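Local coordinates for protelomerase (Agrobacterium tumefaciens, PDB 4F43), which resolves replicated telomere junctions into covalently closed DNA hairpin ends and protects those ends, as a tyrosine-recombinase-like DNA cleaving-rejoining enzyme, at a contact of chain A with DNA. Residues are numbered along the deposited sequence; one frame, centred on the assembly and turned at random.

A contact of chain A with DNA. Residues 25, 28-29, 67, 71. With nucleotides of chain B.
The Tyr71 ring directs its hydroxyl toward the DA8–DC9 step of chain B, reaching the sugar of one nucleotide and the major-groove edge of the next base. On one face lies the methyl CG2 of Thr67, a helical turn earlier, 3.6 Å above the plane and displaced toward the rim; OP2 of the DC9 phosphate lies beside the ring, level with its plane, 4.0 Å from ring carbon CE2. The phenol oxygen OH reaches 3.2 Å from C2' of the DA8 deoxyribose and 3.5 Å from C6 of the DC9 pyrimidine. With CG anti to the carbonyl carbon (chi1 -76°), the ring leaves helix 65-82 toward the DNA. Thr67 CG2 also reaches the DNA, lying 3.7 Å from C2' of DC9. From helix 28-40, Val29 brings its branch CG2 against the backbone, 3.9 Å from C5' of DA8 and near OP2 of DC9. Thr28, at the start of that helix, sets OG1 3.5 Å from the same C5'. The backbone N of Val29 faces OP1 of DA8, and the partial positive charge at this helix start may stabilise the DA8 phosphate. Arg25, from the loop before this helix, comes from the opposite side of the DA8 sugar: its CD lies 3.3 Å from the ring oxygen O4', and the guanidinium turns a face obliquely toward O4', on its NE and NH2 side; this side chain is poorly ordered. Among these five residues the fit to the sugar-phosphate stretch is probably made largely by shape and van der Waals contact. These contacts, mostly to sugars and phosphates, probably read little of the base sequence and help the N-terminal helical part of this fragment clasp the DNA opposite the catalytic domain.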
ATOM      1  N   ARG A  25      23.954   0.563  -4.917  1.00 80.74           N
ATOM      2  CA  ARG A  25      24.257  -0.849  -4.724  1.00 78.67           C
ATOM      3  C   ARG A  25      24.317  -1.603  -6.046  1.00 76.36           C
ATOM      4  O   ARG A  25      23.858  -1.112  -7.077  1.00 74.56           O
ATOM      5  CB  ARG A  25      23.200  -1.498  -3.828  1.00 79.02           C
ATOM      6  CG  ARG A  25      23.414  -1.295  -2.341  1.00 81.43           C
ATOM      7  CD  ARG A  25      22.297  -1.955  -1.548  1.00 78.45           C
ATOM      8  NE  ARG A  25      22.646  -2.141  -0.143  1.00 73.72           N
ATOM      9  CZ  ARG A  25      23.195  -3.249   0.346  1.00 68.50           C
ATOM     10  NH1 ARG A  25      23.480  -3.336   1.638  1.00 73.55           N
ATOM     11  NH2 ARG A  25      23.459  -4.270  -0.457  1.00 62.37           N
ATOM     12  N   THR A  28      22.497  -7.460  -7.024  1.00 28.15           N
ATOM     13  CA  THR A  28      22.868  -8.863  -6.849  1.00 28.19           C
ATOM     14  C   THR A  28      21.677  -9.815  -6.948  1.00 28.04           C
ATOM     15  O   THR A  28      21.755 -10.853  -7.609  1.00 32.80           O
ATOM     16  CB  THR A  28      23.578  -9.090  -5.499  1.00 35.97           C
ATOM     17  OG1 THR A  28      22.717  -8.688  -4.427  1.00 40.52           O
ATOM     18  CG2 THR A  28      24.867  -8.286  -5.435  1.00 32.74           C
ATOM     19  N   VAL A  29      20.580  -9.459  -6.285  1.00 34.61           N
ATOM     20  CA  VAL A  29      19.384 -10.296  -6.276  1.00 37.65           C
ATOM     21  C   VAL A  29      18.780 -10.424  -7.674  1.00 47.15           C
ATOM     22  O   VAL A  29      18.437 -11.524  -8.115  1.00 56.95           O
ATOM     23  CB  VAL A  29      18.320  -9.749  -5.304  1.00 33.49           C
ATOM     24  CG1 VAL A  29      17.060 -10.599  -5.358  1.00 36.42           C
ATOM     25  CG2 VAL A  29      18.873  -9.695  -3.887  1.00 22.62           C
ATOM     26  N   THR A  67      11.742 -10.889   4.299  1.00 34.87           N
ATOM     27  CA  THR A  67      12.600 -10.665   3.141  1.00 26.00           C
ATOM     28  C   THR A  67      12.615 -11.891   2.235  1.00 26.06           C
ATOM     29  O   THR A  67      12.495 -11.776   1.015  1.00 27.12           O
ATOM     30  CB  THR A  67      14.045 -10.351   3.573  1.00 29.77           C
ATOM     31  OG1 THR A  67      14.053  -9.212   4.443  1.00 33.58           O
ATOM     32  CG2 THR A  67      14.921 -10.066   2.362  1.00 30.15           C
ATOM     33  N   TYR A  71      11.216 -12.084  -1.568  1.00 31.02           N
ATOM     34  CA  TYR A  71      12.112 -12.543  -2.624  1.00 20.19           C
ATOM     35  C   TYR A  71      11.530 -13.737  -3.364  1.00 17.98           C
ATOM     36  O   TYR A  71      11.676 -13.851  -4.579  1.00 29.43           O
ATOM     37  CB  TYR A  71      13.488 -12.896  -2.059  1.00 28.11           C
ATOM     38  CG  TYR A  71      14.335 -11.692  -1.725  1.00 37.60           C
ATOM     39  CD1 TYR A  71      13.855 -10.402  -1.918  1.00 44.26           C
ATOM     40  CD2 TYR A  71      15.622 -11.845  -1.231  1.00 37.14           C
ATOM     41  CE1 TYR A  71      14.629  -9.301  -1.617  1.00 44.08           C
ATOM     42  CE2 TYR A  71      16.404 -10.749  -0.930  1.00 27.73           C
ATOM     43  CZ  TYR A  71      15.900  -9.480  -1.124  1.00 31.65           C
ATOM     44  OH  TYR A  71      16.673  -8.384  -0.825  1.00 32.13           O
TER
ATOM     45  P    DA B   8      18.630  -5.412  -5.560  1.00 47.29           P
ATOM     46  OP1  DA B   8      19.131  -6.339  -6.597  1.00 46.89           O
ATOM     47  OP2  DA B   8      17.181  -5.112  -5.499  1.00 47.86           O
ATOM     48  O5'  DA B   8      19.079  -5.951  -4.123  1.00 47.16           O
ATOM     49  C5'  DA B   8      20.459  -6.108  -3.827  1.00 47.07           C
ATOM     50  C4'  DA B   8      20.726  -5.835  -2.357  1.00 47.78           C
ATOM     51  O4'  DA B   8      20.204  -4.524  -2.024  1.00 48.58           O
ATOM     52  C3'  DA B   8      20.077  -6.815  -1.382  1.00 48.04           C
ATOM     53  O3'  DA B   8      20.967  -7.092  -0.311  1.00 48.84           O
ATOM     54  C2'  DA B   8      18.846  -6.064  -0.889  1.00 48.69           C
ATOM     55  C1'  DA B   8      19.326  -4.621  -0.924  1.00 49.34           C
ATOM     56  N9   DA B   8      18.242  -3.659  -1.104  1.00 52.33           N
ATOM     57  C8   DA B   8      17.444  -3.500  -2.203  1.00 52.76           C
ATOM     58  N7   DA B   8      16.550  -2.548  -2.072  1.00 54.26           N
ATOM     59  C5   DA B   8      16.778  -2.049  -0.800  1.00 56.57           C
ATOM     60  C6   DA B   8      16.165  -1.022  -0.052  1.00 60.84           C
ATOM     61  N6   DA B   8      15.148  -0.278  -0.498  1.00 55.43           N
ATOM     62  N1   DA B   8      16.644  -0.788   1.186  1.00 65.38           N
ATOM     63  C2   DA B   8      17.661  -1.527   1.643  1.00 62.63           C
ATOM     64  N3   DA B   8      18.315  -2.514   1.036  1.00 62.42           N
ATOM     65  C4   DA B   8      17.818  -2.724  -0.191  1.00 57.69           C
ATOM     66  P    DC B   9      20.746  -8.394   0.604  1.00 60.97           P
ATOM     67  OP1  DC B   9      22.029  -8.699   1.276  1.00 66.68           O
ATOM     68  OP2  DC B   9      20.077  -9.423  -0.222  1.00 59.00           O
ATOM     69  O5'  DC B   9      19.695  -7.903   1.705  1.00 59.71           O
ATOM     70  C5'  DC B   9      20.088  -6.935   2.670  1.00 54.37           C
ATOM     71  C4'  DC B   9      18.882  -6.360   3.393  1.00 51.54           C
ATOM     72  O4'  DC B   9      18.094  -5.549   2.489  1.00 50.20           O
ATOM     73  C3'  DC B   9      17.905  -7.384   3.973  1.00 51.47           C
ATOM     74  O3'  DC B   9      18.008  -7.391   5.394  1.00 51.53           O
ATOM     75  C2'  DC B   9      16.526  -6.913   3.508  1.00 49.82           C
ATOM     76  C1'  DC B   9      16.807  -5.485   3.058  1.00 48.86           C
ATOM     77  N1   DC B   9      15.834  -4.937   2.070  1.00 48.08           N
ATOM     78  C2   DC B   9      15.142  -3.769   2.399  1.00 46.82           C
ATOM     79  O2   DC B   9      15.368  -3.238   3.492  1.00 46.43           O
ATOM     80  N3   DC B   9      14.253  -3.256   1.514  1.00 48.04           N
ATOM     81  C4   DC B   9      14.049  -3.868   0.346  1.00 47.47           C
ATOM     82  N4   DC B   9      13.161  -3.321  -0.493  1.00 47.58           N
ATOM     83  C5   DC B   9      14.746  -5.064  -0.007  1.00 48.82           C
ATOM     84  C6   DC B   9      15.622  -5.561   0.875  1.00 49.08           C
TER